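Local coordinates for Xaa-Pro Dipeptidase (Alteromonas macleodii, PDB 2QS8), which probably hydrolyses peptide bonds as a metal-dependent dipeptidase or carboxypeptidase of the amidohydrolase superfamily, with magnesium and methionine bound in its TIM-barrel active site, at residues A[54-58]-A[59-63]; A[257-260]-A[261-265]; A[314-318]-A[319-323]. All coordinates share one frame; numbering follows the deposited sequence.

In the fold
From the N terminus, the chain first reaches contact 1, where a tight turn joins strand 52-56 to strand 60-67; the latter leads to the magnesium ligands His-69 and His-71. Contact 2 lies much further on, where the loop after strand 252-253 closes into the start of helix 261-270. Contact 3 ends helix 299-319 and turns the chain back alongside strand 273-275. The three follow in series, none nested in or crossing another. Contact 1 stands apart, its centre about 31 Å from that of contact 3 and 40 Å from that of contact 2. Contacts 2 and 3 touch: Leu-261 and Asp-265 meet Lys-319, and Met-264 meets Val-321, tying the start of helix 261-270 to the end of helix 299-319 and the turn after it.

Contact 1: A[54-58]-A[59-63]; sequences IDLRD and HTVLP
Leu-56 and His-59 are the two ends of a type I beta turn that takes the chain round the corner between strand 52-56 and strand 60-67. The turn is closed by a backbone hydrogen bond from His-59 N to Leu-56 O of 2.8 Å, with the donor well above the carbonyl plane. Both strands pair in parallel with strand 9-16, and strand 60-67 goes on to lie beside strand 107-112, so this corner joins the small beta domain of the amidohydrolase fold to its barrel.

On the inner side, Leu-56 CB packs on His-59 CB at 3.9 Å while Leu-56 CD2 lies by the ring carbon CD2 of His-59. The other methyl, Leu-56 CD1, reaches across the corner to Val-61 CG2, 3.8 Å away, the two side chains meeting at about a right angle. Ala-385 and Val-402 pack on Leu-56 from the neighbouring strands.

On the outer side, Asp-55 makes an Asx turn, its OD1 accepting from the backbone N of Arg-57. Arg-57 also grips the carboxylate side-on: NE bonds to Asp-55 OD1 at 2.8 Å from the opposite face to the backbone N, and NH2 takes OD2 on its syn side. These bonds tie Arg-57, the second residue of the turn, back to the strand end at Asp-55.

Asp-58 has CG wedged between its own N and carbonyl carbon (chi1 60°), which lays the carboxylate alongside the His-59 ring. The two planes stand 79° apart, and Asp-58 OD1 comes within 3.0 Å of His-59 CD2.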
loop_
_atom_site.group_PDB
_atom_site.type_symbol
_atom_site.label_atom_id
_atom_site.label_comp_id
_atom_site.label_asym_id
_atom_site.label_seq_id
_atom_site.Cartn_x
_atom_site.Cartn_y
_atom_site.Cartn_z
ATOM N N ILE A 54 -17.697 -56.442 -16.497
ATOM C CA ILE A 54 -16.445 -56.431 -15.758
ATOM C C ILE A 54 -16.611 -57.370 -14.572
ATOM O O ILE A 54 -17.308 -57.055 -13.603
ATOM C CB ILE A 54 -16.087 -55.011 -15.259
ATOM C CG1 ILE A 54 -15.830 -54.089 -16.457
ATOM C CG2 ILE A 54 -14.844 -55.062 -14.377
ATOM C CD1 ILE A 54 -15.620 -52.627 -16.083
ATOM N N ASP A 55 -15.969 -58.526 -14.664
ATOM C CA ASP A 55 -16.056 -59.546 -13.631
ATOM C C ASP A 55 -15.049 -59.351 -12.506
ATOM O O ASP A 55 -13.875 -59.662 -12.660
ATOM C CB ASP A 55 -15.875 -60.925 -14.277
ATOM C CG ASP A 55 -15.861 -62.050 -13.265
ATOM O OD1 ASP A 55 -16.243 -61.823 -12.097
ATOM O OD2 ASP A 55 -15.470 -63.169 -13.646
ATOM N N LEU A 56 -15.523 -58.850 -11.371
ATOM C CA LEU A 56 -14.656 -58.604 -10.227
ATOM C C LEU A 56 -15.136 -59.371 -8.997
ATOM O O LEU A 56 -14.992 -58.905 -7.861
ATOM C CB LEU A 56 -14.616 -57.099 -9.920
ATOM C CG LEU A 56 -14.268 -56.127 -11.055
ATOM C CD1 LEU A 56 -14.287 -54.703 -10.515
ATOM C CD2 LEU A 56 -12.899 -56.451 -11.640
ATOM N N ARG A 57 -15.706 -60.549 -9.232
ATOM C CA ARG A 57 -16.217 -61.379 -8.145
ATOM C C ARG A 57 -15.116 -61.739 -7.154
ATOM O O ARG A 57 -15.382 -61.989 -5.982
ATOM C CB ARG A 57 -16.857 -62.654 -8.712
ATOM C CG ARG A 57 -18.089 -62.402 -9.582
ATOM C CD ARG A 57 -18.568 -63.678 -10.255
ATOM N NE ARG A 57 -17.661 -64.111 -11.314
ATOM C CZ ARG A 57 -17.414 -65.381 -11.624
ATOM N NH1 ARG A 57 -18.009 -66.361 -10.950
ATOM N NH2 ARG A 57 -16.568 -65.674 -12.604
ATOM N N ASP A 58 -13.874 -61.739 -7.623
ATOM C CA ASP A 58 -12.737 -62.072 -6.772
ATOM C C ASP A 58 -12.037 -60.821 -6.231
ATOM O O ASP A 58 -10.952 -60.904 -5.660
ATOM C CB ASP A 58 -11.753 -62.945 -7.559
ATOM C CG ASP A 58 -11.225 -62.258 -8.812
ATOM O OD1 ASP A 58 -12.008 -61.562 -9.500
ATOM O OD2 ASP A 58 -10.027 -62.421 -9.121
ATOM N N HIS A 59 -12.680 -59.668 -6.395
ATOM C CA HIS A 59 -12.134 -58.389 -5.944
ATOM C C HIS A 59 -13.051 -57.658 -4.969
ATOM O O HIS A 59 -14.234 -57.974 -4.837
ATOM C CB HIS A 59 -11.913 -57.459 -7.130
ATOM C CG HIS A 59 -10.857 -57.919 -8.083
ATOM N ND1 HIS A 59 -9.568 -57.432 -8.053
ATOM C CD2 HIS A 59 -10.907 -58.797 -9.111
ATOM C CE1 HIS A 59 -8.869 -57.989 -9.027
ATOM N NE2 HIS A 59 -9.658 -58.820 -9.684
ATOM N N THR A 60 -12.478 -56.671 -4.286
ATOM C CA THR A 60 -13.219 -55.822 -3.376
ATOM C C THR A 60 -13.240 -54.481 -4.102
ATOM O O THR A 60 -12.190 -53.947 -4.459
ATOM C CB THR A 60 -12.511 -55.651 -2.025
ATOM O OG1 THR A 60 -12.500 -56.903 -1.321
ATOM C CG2 THR A 60 -13.219 -54.591 -1.181
ATOM N N VAL A 61 -14.438 -53.965 -4.353
ATOM C CA VAL A 61 -14.604 -52.698 -5.046
ATOM C C VAL A 61 -14.796 -51.569 -4.035
ATOM O O VAL A 61 -15.433 -51.752 -2.990
ATOM C CB VAL A 61 -15.825 -52.750 -6.007
ATOM C CG1 VAL A 61 -16.074 -51.379 -6.617
ATOM C CG2 VAL A 61 -15.580 -53.782 -7.104
ATOM N N LEU A 62 -14.218 -50.410 -4.340
ATOM C CA LEU A 62 -14.347 -49.241 -3.478
ATOM C C LEU A 62 -14.552 -48.017 -4.367
ATOM O O LEU A 62 -14.346 -48.073 -5.581
ATOM C CB LEU A 62 -13.081 -49.030 -2.634
ATOM C CG LEU A 62 -12.424 -50.212 -1.913
ATOM C CD1 LEU A 62 -11.470 -50.913 -2.863
ATOM C CD2 LEU A 62 -11.663 -49.727 -0.692
ATOM N N PRO A 63 -15.004 -46.902 -3.784
ATOM C CA PRO A 63 -15.172 -45.751 -4.667
ATOM C C PRO A 63 -13.774 -45.169 -4.895
ATOM O O PRO A 63 -12.849 -45.497 -4.153
ATOM C CB PRO A 63 -16.098 -44.830 -3.873
ATOM C CG PRO A 63 -15.815 -45.175 -2.454
ATOM C CD PRO A 63 -15.593 -46.663 -2.457
#

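Contact 2: A[257-260]-A[261-265]; sequences TFMD and LEAMD
The carboxylate of Asp-260 caps the start of helix 261-270: its OD1 accepts from Ala-263 N at 2.8 Å, the donor arriving nearly along the C-O axis. Ala-263 CB comes in beside the same oxygen, 3.0 Å from Asp-260 OD1. The other flat group is the ring of Phe-258, which has Thr-257 CG2 on one face, 3.6 Å above the plane and over its centre.

Asp-260 is therefore a classical N-cap residue. Its CG sits between the backbone N and the carbonyl carbon (chi1 57°), which folds the acid back over the first turn. Its own carbonyl starts the helical bonding: Met-264 N gives to Asp-260 O at 3.0 Å. Asp-260 OD2 and Glu-262 OE2, both acidic and near each other, each form a salt bridge with Lys-243, which probably offsets their repulsion.

Beside the cap lies a hydrophobic staple, with the residue just before the N-cap packing on the fourth residue of the helix. Both are selenomethionines. Met-259 SE rests on Met-264 CG at 3.6 Å, and the side chains cross at about a right angle. Met-259 CG also touches Ala-263 CB at 3.9 Å. Met-264 CG lies close to the cap carbonyl, 3.1 Å from Asp-260 O.

At the other end of the stretch, Thr-257 OG1 bonds to ND1 of His-237, a residue of the methionine pocket, making Thr-257 a second-shell residue there. Helix 239-248 packs against this helix start through Met-242, Lys-243 and Ile-246, while helix 299-319 supports Thr-257 through Val-305 and Ile-309 and meets Leu-261 through Lys-319.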
loop_
_atom_site.group_PDB
_atom_site.type_symbol
_atom_site.label_atom_id
_atom_site.label_comp_id
_atom_site.label_asym_id
_atom_site.label_seq_id
_atom_site.Cartn_x
_atom_site.Cartn_y
_atom_site.Cartn_z
ATOM N N THR A 257 0.915 -30.232 13.202
ATOM C CA THR A 257 1.862 -30.883 14.095
ATOM C C THR A 257 1.762 -30.582 15.588
ATOM O O THR A 257 1.733 -31.504 16.393
ATOM C CB THR A 257 3.301 -30.605 13.617
ATOM O OG1 THR A 257 3.417 -31.000 12.248
ATOM C CG2 THR A 257 4.321 -31.367 14.461
ATOM N N PHE A 258 1.716 -29.312 15.967
ATOM C CA PHE A 258 1.648 -28.965 17.385
ATOM C C PHE A 258 0.266 -28.480 17.807
ATOM O O PHE A 258 0.110 -27.591 18.653
ATOM C CB PHE A 258 2.724 -27.933 17.707
ATOM C CG PHE A 258 4.100 -28.365 17.289
ATOM C CD1 PHE A 258 4.721 -29.456 17.901
ATOM C CD2 PHE A 258 4.757 -27.721 16.246
ATOM C CE1 PHE A 258 5.967 -29.895 17.473
ATOM C CE2 PHE A 258 5.994 -28.152 15.813
ATOM C CZ PHE A 258 6.605 -29.240 16.422
HETATM N N MSE A 259 -0.740 -29.092 17.200
HETATM C CA MSE A 259 -2.121 -28.773 17.491
HETATM C C MSE A 259 -2.368 -28.980 18.985
HETATM O O MSE A 259 -2.016 -30.027 19.524
HETATM C CB MSE A 259 -3.002 -29.709 16.695
HETATM C CG MSE A 259 -4.456 -29.404 16.794
HETATM SE SE MSE A 259 -5.347 -30.901 15.941
HETATM C CE MSE A 259 -4.638 -30.873 14.090
ATOM N N ASP A 260 -2.950 -27.991 19.660
ATOM C CA ASP A 260 -3.219 -28.133 21.097
ATOM C C ASP A 260 -4.696 -28.403 21.395
ATOM O O ASP A 260 -5.511 -28.471 20.480
ATOM C CB ASP A 260 -2.737 -26.894 21.876
ATOM C CG ASP A 260 -3.346 -25.607 21.378
ATOM O OD1 ASP A 260 -4.315 -25.655 20.603
ATOM O OD2 ASP A 260 -2.854 -24.534 21.779
ATOM N N LEU A 261 -5.038 -28.573 22.669
ATOM C CA LEU A 261 -6.422 -28.848 23.061
ATOM C C LEU A 261 -7.377 -27.759 22.578
ATOM O O LEU A 261 -8.452 -28.052 22.056
ATOM C CB LEU A 261 -6.535 -28.991 24.588
ATOM C CG LEU A 261 -7.943 -29.226 25.158
ATOM C CD1 LEU A 261 -8.549 -30.486 24.551
ATOM C CD2 LEU A 261 -7.878 -29.347 26.679
ATOM N N GLU A 262 -6.981 -26.503 22.747
ATOM C CA GLU A 262 -7.816 -25.389 22.320
ATOM C C GLU A 262 -8.066 -25.400 20.810
ATOM O O GLU A 262 -9.186 -25.160 20.351
ATOM C CB GLU A 262 -7.171 -24.062 22.703
ATOM C CG GLU A 262 -8.000 -22.868 22.284
ATOM C CD GLU A 262 -7.260 -21.555 22.434
ATOM O OE1 GLU A 262 -7.845 -20.517 22.058
ATOM O OE2 GLU A 262 -6.105 -21.560 22.922
ATOM N N ALA A 263 -7.018 -25.675 20.039
ATOM C CA ALA A 263 -7.144 -25.704 18.591
ATOM C C ALA A 263 -8.100 -26.811 18.173
ATOM O O ALA A 263 -8.870 -26.641 17.240
ATOM C CB ALA A 263 -5.782 -25.916 17.942
HETATM N N MSE A 264 -8.049 -27.937 18.879
HETATM C CA MSE A 264 -8.913 -29.057 18.573
HETATM C C MSE A 264 -10.381 -28.734 18.766
HETATM O O MSE A 264 -11.191 -29.039 17.899
HETATM C CB MSE A 264 -8.513 -30.256 19.411
HETATM C CG MSE A 264 -7.130 -30.750 19.056
HETATM SE SE MSE A 264 -6.700 -32.516 19.832
HETATM C CE MSE A 264 -5.941 -32.029 21.550
ATOM N N ASP A 265 -10.728 -28.107 19.887
ATOM C CA ASP A 265 -12.116 -27.740 20.127
ATOM C C ASP A 265 -12.558 -26.672 19.125
ATOM O O ASP A 265 -13.706 -26.656 18.682
ATOM C CB ASP A 265 -12.310 -27.228 21.557
ATOM C CG ASP A 265 -12.162 -28.332 22.595
ATOM O OD1 ASP A 265 -12.681 -29.441 22.353
ATOM O OD2 ASP A 265 -11.544 -28.096 23.656
#

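Contact 3: A[314-318]-A[319-323]; sequences RKAYE and KGVKI
Ala-316 O and Tyr-317 O take the two bonds of a Schellman motif that ends helix 299-319. Val-321 N reaches back to Ala-316 O at 3.0 Å, a fairly straight bond with an N-H...O angle of 157°. Inside it, Gly-320 N bonds to Tyr-317 O at 3.0 Å, from well above the carbonyl plane. One step earlier, Lys-319 N still makes the ordinary helical bond to Lys-315 O. Gly-320 turns the chain out of the helix with a positive phi of 95°, a backbone shape that glycine, having no side chain, takes up without strain. Together these bonds use the carbonyls of Lys-315, Ala-316 and Tyr-317.

Along the outer side of the helix, Arg-314 NH1 and Glu-318 OE2 form a long salt bridge, the oxygen lying at the edge of the guanidinium, in its plane. Lys-315 NZ turns away to pair with Asp-311.

The apolar contacts follow from the turn. Val-321 CB packs against Ala-316 CB at 4.1 Å, the apolar pair that commonly accompanies this motif. Val-321 CG2 also lies near Ala-316 O, at 3.6 Å. Two residues on, Ile-323 swings back to the helix and places CD1 4.0 Å from Tyr-317 CB; this methyl lies at the edge of the tyrosine ring, near its plane.

Helix 261-270 covers the turn, with Met-267 and Ile-268 on Val-321. Beyond it the chain runs beside strand 273-275: Lys-322 shares a backbone hydrogen bond with Tyr-274, and the side chains of Ala-316, Val-321 and Ile-323 pack against Tyr-274 as well.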
loop_
_atom_site.group_PDB
_atom_site.type_symbol
_atom_site.label_atom_id
_atom_site.label_comp_id
_atom_site.label_asym_id
_atom_site.label_seq_id
_atom_site.Cartn_x
_atom_site.Cartn_y
_atom_site.Cartn_z
ATOM N N ARG A 314 -3.468 -39.225 16.470
ATOM C CA ARG A 314 -4.236 -40.041 17.404
ATOM C C ARG A 314 -5.086 -39.155 18.301
ATOM O O ARG A 314 -6.282 -39.397 18.465
ATOM C CB ARG A 314 -3.303 -40.902 18.258
ATOM C CG ARG A 314 -4.005 -41.669 19.364
ATOM C CD ARG A 314 -3.011 -42.460 20.204
ATOM N NE ARG A 314 -2.456 -43.615 19.492
ATOM C CZ ARG A 314 -3.152 -44.705 19.175
ATOM N NH1 ARG A 314 -4.433 -44.796 19.505
ATOM N NH2 ARG A 314 -2.566 -45.710 18.535
ATOM N N LYS A 315 -4.460 -38.130 18.874
ATOM C CA LYS A 315 -5.147 -37.184 19.751
ATOM C C LYS A 315 -6.336 -36.524 19.056
ATOM O O LYS A 315 -7.428 -36.436 19.615
ATOM C CB LYS A 315 -4.179 -36.093 20.217
ATOM C CG LYS A 315 -3.093 -36.558 21.179
ATOM C CD LYS A 315 -2.145 -35.412 21.529
ATOM C CE LYS A 315 -1.304 -35.720 22.768
ATOM N NZ LYS A 315 -0.470 -36.948 22.622
ATOM N N ALA A 316 -6.114 -36.060 17.829
ATOM C CA ALA A 316 -7.161 -35.394 17.073
ATOM C C ALA A 316 -8.304 -36.343 16.763
ATOM O O ALA A 316 -9.467 -35.979 16.887
ATOM C CB ALA A 316 -6.595 -34.825 15.781
ATOM N N TYR A 317 -7.964 -37.558 16.353
ATOM C CA TYR A 317 -8.980 -38.550 16.027
ATOM C C TYR A 317 -9.859 -38.893 17.225
ATOM O O TYR A 317 -11.080 -38.836 17.134
ATOM C CB TYR A 317 -8.341 -39.833 15.498
ATOM C CG TYR A 317 -9.349 -40.934 15.291
ATOM C CD1 TYR A 317 -10.331 -40.827 14.311
ATOM C CD2 TYR A 317 -9.350 -42.064 16.108
ATOM C CE1 TYR A 317 -11.294 -41.819 14.147
ATOM C CE2 TYR A 317 -10.308 -43.061 15.957
ATOM C CZ TYR A 317 -11.277 -42.932 14.978
ATOM O OH TYR A 317 -12.241 -43.907 14.837
ATOM N N GLU A 318 -9.239 -39.252 18.342
ATOM C CA GLU A 318 -10.001 -39.609 19.533
ATOM C C GLU A 318 -10.864 -38.440 20.015
ATOM O O GLU A 318 -11.999 -38.632 20.439
ATOM C CB GLU A 318 -9.052 -40.063 20.642
ATOM C CG GLU A 318 -8.080 -41.146 20.193
ATOM C CD GLU A 318 -7.163 -41.621 21.309
ATOM O OE1 GLU A 318 -6.752 -40.789 22.150
ATOM O OE2 GLU A 318 -6.835 -42.825 21.334
ATOM N N LYS A 319 -10.326 -37.227 19.930
ATOM C CA LYS A 319 -11.053 -36.032 20.349
ATOM C C LYS A 319 -12.268 -35.762 19.455
ATOM O O LYS A 319 -13.150 -34.979 19.813
ATOM C CB LYS A 319 -10.126 -34.822 20.326
ATOM C CG LYS A 319 -10.743 -33.549 20.867
ATOM C CD LYS A 319 -10.845 -33.584 22.383
ATOM C CE LYS A 319 -11.373 -32.266 22.935
ATOM N NZ LYS A 319 -11.355 -32.256 24.425
ATOM N N GLY A 320 -12.304 -36.392 18.284
ATOM C CA GLY A 320 -13.432 -36.203 17.389
ATOM C C GLY A 320 -13.282 -35.150 16.305
ATOM O O GLY A 320 -14.277 -34.725 15.715
ATOM N N VAL A 321 -12.050 -34.718 16.043
ATOM C CA VAL A 321 -11.778 -33.727 15.008
ATOM C C VAL A 321 -12.029 -34.347 13.632
ATOM O O VAL A 321 -11.625 -35.478 13.376
ATOM C CB VAL A 321 -10.310 -33.245 15.077
ATOM C CG1 VAL A 321 -9.994 -32.343 13.894
ATOM C CG2 VAL A 321 -10.064 -32.516 16.380
ATOM N N LYS A 322 -12.695 -33.615 12.747
ATOM C CA LYS A 322 -12.963 -34.130 11.411
ATOM C C LYS A 322 -11.637 -34.362 10.689
ATOM O O LYS A 322 -10.718 -33.540 10.772
ATOM C CB LYS A 322 -13.838 -33.151 10.632
ATOM C CG LYS A 322 -15.189 -32.920 11.283
ATOM C CD LYS A 322 -15.838 -31.656 10.755
ATOM C CE LYS A 322 -16.413 -31.865 9.382
ATOM N NZ LYS A 322 -17.593 -32.768 9.477
ATOM N N ILE A 323 -11.547 -35.484 9.981
ATOM C CA ILE A 323 -10.333 -35.851 9.281
ATOM C C ILE A 323 -10.563 -36.276 7.840
ATOM O O ILE A 323 -11.467 -37.058 7.545
ATOM C CB ILE A 323 -9.612 -37.000 10.033
ATOM C CG1 ILE A 323 -9.045 -36.470 11.356
ATOM C CG2 ILE A 323 -8.525 -37.607 9.165
ATOM C CD1 ILE A 323 -8.396 -37.525 12.239
#